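Local coordinates for protein GH3 beta-N-acetylglucosaminidase (Paenibacillaceae, PDB 6K5J) that removes terminal beta-linked N-acetylglucosamine from the non-reducing ends of its substrates by hydrolysis, as a family 3 glycoside hydrolase, at residues N102-G106 / G150-G155; G292-I296 / S329-L333. All coordinates share one frame. Numbering follows the deposited sequence.

Contact 1 (N102-G106 / G150-G155); sequences NMALG and GVRSYG. With NAG (2-acetamido-2-deoxy-beta-D-glucopyranose), chain B.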
ATOM      1  N   ASN A 102       2.018   0.601   7.395  1.00 17.19           N
ATOM      2  CA  ASN A 102       1.820   1.943   7.932  1.00 18.52           C
ATOM      3  C   ASN A 102       1.149   1.915   9.299  1.00 16.36           C
ATOM      4  O   ASN A 102       1.645   2.527  10.248  1.00 16.21           O
ATOM      5  CB  ASN A 102       1.026   2.792   6.941  1.00 19.03           C
ATOM      6  CG  ASN A 102       1.909   3.381   5.862  1.00 19.11           C
ATOM      7  OD1 ASN A 102       3.046   2.926   5.655  1.00 20.40           O
ATOM      8  ND2 ASN A 102       1.409   4.406   5.185  1.00 17.39           N
ATOM      9  N   MET A 103       0.018   1.219   9.433  1.00 15.50           N
ATOM     10  CA  MET A 103      -0.665   1.331  10.717  1.00 17.77           C
ATOM     11  C   MET A 103       0.101   0.612  11.825  1.00 18.09           C
ATOM     12  O   MET A 103       0.047   1.038  12.982  1.00 16.56           O
ATOM     13  CB  MET A 103      -2.110   0.825  10.636  1.00 17.04           C
ATOM     14  CG  MET A 103      -2.917   1.254  11.884  1.00 17.80           C
ATOM     15  SD  MET A 103      -4.707   1.045  11.739  1.00 20.33           S
ATOM     16  CE  MET A 103      -5.077   2.376  10.581  1.00 18.26           C
ATOM     17  N   ALA A 104       0.853  -0.442  11.494  1.00 17.49           N
ATOM     18  CA  ALA A 104       1.759  -1.023  12.481  1.00 18.12           C
ATOM     19  C   ALA A 104       2.795   0.004  12.934  1.00 16.31           C
ATOM     20  O   ALA A 104       3.083   0.130  14.134  1.00 15.52           O
ATOM     21  CB  ALA A 104       2.440  -2.266  11.900  1.00 15.35           C
ATOM     22  N   LEU A 105       3.337   0.777  11.991  1.00 15.78           N
ATOM     23  CA  LEU A 105       4.289   1.823  12.354  1.00 17.36           C
ATOM     24  C   LEU A 105       3.615   2.923  13.172  1.00 18.92           C
ATOM     25  O   LEU A 105       4.215   3.463  14.108  1.00 18.58           O
ATOM     26  CB  LEU A 105       4.931   2.412  11.090  1.00 17.07           C
ATOM     27  CG  LEU A 105       5.962   1.519  10.375  1.00 16.85           C
ATOM     28  CD1 LEU A 105       6.201   1.989   8.929  1.00 20.12           C
ATOM     29  CD2 LEU A 105       7.275   1.493  11.161  1.00 19.30           C
ATOM     30  N   GLY A 106       2.375   3.275  12.821  1.00 18.72           N
ATOM     31  CA  GLY A 106       1.652   4.290  13.578  1.00 14.93           C
ATOM     32  C   GLY A 106       1.430   3.900  15.028  1.00 17.23           C
ATOM     33  O   GLY A 106       1.542   4.738  15.930  1.00 16.95           O
ATOM     34  N   GLY A 150      -7.645   1.593   5.553  1.00 18.44           N
ATOM     35  CA  GLY A 150      -7.445   0.702   6.695  1.00 18.44           C
ATOM     36  C   GLY A 150      -6.006   0.761   7.177  1.00 18.27           C
ATOM     37  O   GLY A 150      -5.445   1.848   7.357  1.00 18.02           O
ATOM     38  N   VAL A 151      -5.360  -0.407   7.327  1.00 14.62           N
ATOM     39  CA  VAL A 151      -3.992  -0.439   7.871  1.00 15.46           C
ATOM     40  C   VAL A 151      -2.960   0.141   6.907  1.00 17.64           C
ATOM     41  O   VAL A 151      -1.772   0.239   7.244  1.00 18.09           O
ATOM     42  CB  VAL A 151      -3.566  -1.865   8.274  1.00 17.99           C
ATOM     43  CG1 VAL A 151      -4.487  -2.429   9.367  1.00 18.53           C
ATOM     44  CG2 VAL A 151      -3.514  -2.786   7.051  1.00 17.95           C
ATOM     45  N   ARG A 152      -3.384   0.512   5.697  1.00 17.57           N
ATOM     46  CA  ARG A 152      -2.474   1.223   4.802  1.00 16.66           C
ATOM     47  C   ARG A 152      -2.202   2.655   5.250  1.00 17.86           C
ATOM     48  O   ARG A 152      -1.283   3.285   4.720  1.00 18.19           O
ATOM     49  CB  ARG A 152      -3.036   1.231   3.377  1.00 17.41           C
ATOM     50  CG  ARG A 152      -3.126  -0.145   2.749  1.00 18.27           C
ATOM     51  CD  ARG A 152      -3.988  -0.098   1.497  1.00 17.99           C
ATOM     52  NE  ARG A 152      -3.298   0.584   0.415  1.00 16.91           N
ATOM     53  CZ  ARG A 152      -3.889   1.060  -0.678  1.00 20.06           C
ATOM     54  NH1 ARG A 152      -5.199   0.962  -0.825  1.00 15.84           N
ATOM     55  NH2 ARG A 152      -3.160   1.628  -1.630  1.00 17.30           N
ATOM     56  N   SER A 153      -2.965   3.176   6.206  1.00 17.98           N
ATOM     57  CA  SER A 153      -2.749   4.490   6.793  1.00 15.40           C
ATOM     58  C   SER A 153      -1.987   4.346   8.105  1.00 17.05           C
ATOM     59  O   SER A 153      -2.187   3.377   8.838  1.00 17.39           O
ATOM     60  CB  SER A 153      -4.090   5.185   7.059  1.00 18.01           C
ATOM     61  OG  SER A 153      -3.942   6.241   7.996  1.00 18.96           O
ATOM     62  N   TYR A 154      -1.116   5.324   8.411  1.00 17.13           N
ATOM     63  CA  TYR A 154      -0.454   5.300   9.721  1.00 17.85           C
ATOM     64  C   TYR A 154      -1.460   5.440  10.863  1.00 18.58           C
ATOM     65  O   TYR A 154      -1.238   4.905  11.953  1.00 18.46           O
ATOM     66  CB  TYR A 154       0.586   6.418   9.846  1.00 16.46           C
ATOM     67  CG  TYR A 154       1.691   6.401   8.823  1.00 17.43           C
ATOM     68  CD1 TYR A 154       2.695   5.435   8.859  1.00 15.21           C
ATOM     69  CD2 TYR A 154       1.733   7.365   7.824  1.00 16.30           C
ATOM     70  CE1 TYR A 154       3.717   5.432   7.919  1.00 17.35           C
ATOM     71  CE2 TYR A 154       2.740   7.368   6.883  1.00 16.52           C
ATOM     72  CZ  TYR A 154       3.725   6.410   6.931  1.00 18.33           C
ATOM     73  OH  TYR A 154       4.710   6.423   5.980  1.00 21.60           O
ATOM     74  N   GLY A 155      -2.550   6.169  10.653  1.00 16.67           N
ATOM     75  CA  GLY A 155      -3.497   6.352  11.733  1.00 17.77           C
ATOM     76  C   GLY A 155      -4.484   7.458  11.418  1.00 18.43           C
ATOM     77  O   GLY A 155      -4.553   7.955  10.291  1.00 18.48           O
TER
HETATM   78  C1  NAG B 601      -4.790   1.767  -7.317  1.00 22.67           C
HETATM   79  C2  NAG B 601      -4.461   2.103  -5.840  1.00 21.34           C
HETATM   80  C3  NAG B 601      -3.092   2.797  -5.716  1.00 20.23           C
HETATM   81  C4  NAG B 601      -2.017   2.053  -6.496  1.00 19.76           C
HETATM   82  C5  NAG B 601      -2.473   1.884  -7.935  1.00 22.04           C
HETATM   83  C6  NAG B 601      -1.481   1.152  -8.811  1.00 21.53           C
HETATM   84  C7  NAG B 601      -6.105   2.732  -4.108  1.00 21.16           C
HETATM   85  C8  NAG B 601      -7.143   3.742  -3.702  1.00 18.32           C
HETATM   86  N2  NAG B 601      -5.506   2.951  -5.283  1.00 18.72           N
HETATM   87  O1  NAG B 601      -5.871   0.896  -7.328  1.00 27.90           O
HETATM   88  O3  NAG B 601      -2.713   2.881  -4.345  1.00 18.61           O
HETATM   89  O4  NAG B 601      -0.793   2.777  -6.462  1.00 18.22           O
HETATM   90  O5  NAG B 601      -3.676   1.109  -7.933  1.00 20.51           O
HETATM   91  O6  NAG B 601      -1.396  -0.224  -8.463  1.00 21.88           O
HETATM   92  O7  NAG B 601      -5.808   1.777  -3.392  1.00 20.36           O
HETATM   93  O   HOH W   1       5.530   4.184   5.281  1.00 25.42           O
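The first turn of helix 102-108 lies against the loop segment 150-155, with Met-103 CA 4.1 Å from Tyr-154 CA. Met-103 N, an amide too early in the helix to find an acceptor within it, donates to Val-151 O at 3.0 Å. Gly-106 brings its CA within 3.4 Å of Tyr-154 O in a CA-H...O contact; any CB here would collide with that oxygen. In Ser-153, OG accepts from Gly-155 N at 3.0 Å, forming an ST turn, and also bonds Asp-139 O. This segment belongs to the loop that follows barrel strand 132-133 of the TIM-barrel domain and reaches the bound sugar: Arg-152 directs its CA-to-CB bond away from the helix, and NH1 donates to NAG O7 at 2.8 Å, while Glu-85 pairs with its guanidinium. On the helix side, Asn-102 CB sits over the Tyr-154 ring face, 4.1 Å from the centroid, in a CH-pi contact. A water joins Asn-102 OD1 (2.8 Å) to Tyr-154 OH (2.5 Å), and Met-103 CB packs 3.9 Å from Val-151 CB.

Contact 2 (G292-I296 / S329-L333); sequences GADLI and SVGRL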
ATOM      1  N   GLY A 292      -4.210  18.885 -14.650  1.00 22.16           N
ATOM      2  CA  GLY A 292      -2.920  19.234 -14.088  1.00 23.63           C
ATOM      3  C   GLY A 292      -1.956  18.082 -13.857  1.00 20.74           C
ATOM      4  O   GLY A 292      -0.825  18.313 -13.426  1.00 21.31           O
ATOM      5  N   ALA A 293      -2.374  16.846 -14.139  1.00 20.44           N
ATOM      6  CA  ALA A 293      -1.506  15.692 -13.918  1.00 22.52           C
ATOM      7  C   ALA A 293      -0.402  15.615 -14.969  1.00 19.92           C
ATOM      8  O   ALA A 293      -0.559  16.061 -16.109  1.00 20.16           O
ATOM      9  CB  ALA A 293      -2.316  14.389 -13.937  1.00 19.94           C
ATOM     10  N   ASP A 294       0.722  15.009 -14.578  1.00 18.81           N
ATOM     11  CA  ASP A 294       1.849  14.791 -15.479  1.00 18.43           C
ATOM     12  C   ASP A 294       1.954  13.369 -15.977  1.00 21.59           C
ATOM     13  O   ASP A 294       2.407  13.148 -17.107  1.00 22.12           O
ATOM     14  CB  ASP A 294       3.175  15.112 -14.781  1.00 20.26           C
ATOM     15  CG  ASP A 294       3.182  16.476 -14.168  1.00 23.84           C
ATOM     16  OD1 ASP A 294       2.962  17.446 -14.922  1.00 21.07           O
ATOM     17  OD2 ASP A 294       3.389  16.570 -12.940  1.00 21.68           O
ATOM     18  N   LEU A 295       1.616  12.396 -15.136  1.00 18.83           N
ATOM     19  CA  LEU A 295       1.903  11.001 -15.425  1.00 18.41           C
ATOM     20  C   LEU A 295       0.608  10.211 -15.320  1.00 18.71           C
ATOM     21  O   LEU A 295      -0.010  10.165 -14.249  1.00 17.57           O
ATOM     22  CB  LEU A 295       2.966  10.443 -14.474  1.00 17.64           C
ATOM     23  CG  LEU A 295       3.511   9.055 -14.818  1.00 19.59           C
ATOM     24  CD1 LEU A 295       4.132   9.010 -16.231  1.00 18.80           C
ATOM     25  CD2 LEU A 295       4.538   8.611 -13.770  1.00 16.44           C
ATOM     26  N   ILE A 296       0.221   9.591 -16.428  1.00 16.03           N
ATOM     27  CA  ILE A 296      -1.026   8.842 -16.569  1.00 19.12           C
ATOM     28  C   ILE A 296      -0.723   7.373 -16.308  1.00 18.65           C
ATOM     29  O   ILE A 296       0.046   6.751 -17.048  1.00 19.41           O
ATOM     30  CB  ILE A 296      -1.610   9.021 -17.982  1.00 21.38           C
ATOM     31  CG1 ILE A 296      -1.904  10.491 -18.291  1.00 28.37           C
ATOM     32  CG2 ILE A 296      -2.807   8.100 -18.207  1.00 23.95           C
ATOM     33  CD1 ILE A 296      -2.544  11.274 -17.189  1.00 23.75           C
ATOM     34  N   SER A 329       4.670  19.191 -18.321  1.00 22.34           N
ATOM     35  CA  SER A 329       4.757  17.874 -17.683  1.00 22.23           C
ATOM     36  C   SER A 329       6.042  17.154 -18.052  1.00 20.36           C
ATOM     37  O   SER A 329       6.670  16.521 -17.198  1.00 21.21           O
ATOM     38  CB  SER A 329       3.555  17.000 -18.054  1.00 18.31           C
ATOM     39  OG  SER A 329       2.362  17.501 -17.483  1.00 20.65           O
ATOM     40  N   VAL A 330       6.429  17.196 -19.326  1.00 21.23           N
ATOM     41  CA  VAL A 330       7.679  16.552 -19.732  1.00 19.99           C
ATOM     42  C   VAL A 330       8.845  17.099 -18.922  1.00 22.08           C
ATOM     43  O   VAL A 330       9.724  16.348 -18.485  1.00 21.30           O
ATOM     44  CB  VAL A 330       7.907  16.732 -21.247  1.00 21.82           C
ATOM     45  CG1 VAL A 330       9.338  16.345 -21.628  1.00 24.89           C
ATOM     46  CG2 VAL A 330       6.897  15.899 -22.037  1.00 22.15           C
ATOM     47  N   GLY A 331       8.866  18.416 -18.692  1.00 22.76           N
ATOM     48  CA  GLY A 331       9.950  19.001 -17.920  1.00 23.46           C
ATOM     49  C   GLY A 331      10.012  18.470 -16.502  1.00 21.82           C
ATOM     50  O   GLY A 331      11.095  18.189 -15.980  1.00 19.69           O
ATOM     51  N   ARG A 332       8.854  18.317 -15.860  1.00 20.52           N
ATOM     52  CA  ARG A 332       8.837  17.784 -14.502  1.00 22.47           C
ATOM     53  C   ARG A 332       9.295  16.331 -14.472  1.00 20.68           C
ATOM     54  O   ARG A 332      10.038  15.931 -13.569  1.00 20.13           O
ATOM     55  CB  ARG A 332       7.439  17.914 -13.905  1.00 19.07           C
ATOM     56  CG  ARG A 332       6.914  19.334 -13.824  1.00 23.98           C
ATOM     57  CD  ARG A 332       5.528  19.310 -13.207  1.00 22.02           C
ATOM     58  NE  ARG A 332       4.954  20.632 -12.979  1.00 25.48           N
ATOM     59  CZ  ARG A 332       3.836  21.087 -13.547  1.00 31.91           C
ATOM     60  NH1 ARG A 332       3.143  20.330 -14.399  1.00 27.45           N
ATOM     61  NH2 ARG A 332       3.391  22.303 -13.240  1.00 26.38           N
ATOM     62  N   LEU A 333       8.874  15.528 -15.460  1.00 17.67           N
ATOM     63  CA  LEU A 333       9.278  14.124 -15.491  1.00 19.11           C
ATOM     64  C   LEU A 333      10.771  13.972 -15.780  1.00 22.40           C
ATOM     65  O   LEU A 333      11.455  13.166 -15.141  1.00 19.48           O
ATOM     66  CB  LEU A 333       8.436  13.359 -16.517  1.00 19.58           C
ATOM     67  CG  LEU A 333       6.974  13.255 -16.087  1.00 19.91           C
ATOM     68  CD1 LEU A 333       6.046  13.084 -17.300  1.00 21.44           C
ATOM     69  CD2 LEU A 333       6.807  12.122 -15.071  1.00 17.49           C
TER
HETATM   70  O   HOH W   2       0.115  20.973 -14.420  1.00 30.66           O
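Asp-294 dominates this contact: its CA-to-CB bond points toward helix 323-339, and with chi1 in the m well its carboxylate reaches the helix side chains. OD1 accepts from Ser-329 OG at 2.6 Å and, in a salt bridge, from Arg-332 NH1 at 2.9 Å. The two donors are three residues apart, so a single helical turn presents both on the face that meets the loop. Ser-329 is small enough to let the backbones approach, with its CA 4.8 Å from Asp-294 CA. Arg-332 needs length instead: its m chi1 and t chi2 and chi3 extend the chain back along the helix to the carboxylate. Through a water, Arg-332 NH1 (3.1 Å) also reaches Gly-292 O (3.0 Å). Gly-292 ends helix 281-291 in a Schellman motif, at a positive phi of 133° where a CB would jam against the preceding carbonyl.

Next to the polar cluster, Leu-333, with chi1 in m and chi2 in t, sets CD1 3.6 Å from Asp-294 O and CD2 4.2 Å from Leu-295 CB. Leu-295, in a t,p rotamer, also packs on Val-266, as Leu-333 does on Val-264, so the leucines fill the space between helix and barrel wall. The loop leads directly into barrel strand 296-298.

The other carboxylate oxygen of Asp-294 takes a salt bridge from Arg-256 and the amide of Val-265, while Arg-332 NE pairs with Asp-262. The buried negative charge is thus compensated on both oxygens, and two arginines can lie close together because acids neutralise them.

Both contacts lie within the family 3 N-terminal, TIM-barrel region. Reading from the N terminus, contact 1 closes first, joining helix 102-108 to the loop before helix 158-174 and enclosing 43 residues that include helix 111-127 and strand 132-133. Contact 2 opens only afterwards: 292-296, running into strand 296-298, meets helix 323-339 at 329-333 and closes a loop of 32 residues that holds helix 302-317. The two are therefore in series, neither nested nor crossed. They serve different ends of the barrel strands: contact 1 uses a loop leaving a strand, close to the sugar, whereas contact 2 uses the loop entering one. Their centres are 29 Å apart and their nearest atoms about 16 Å, so they do not touch.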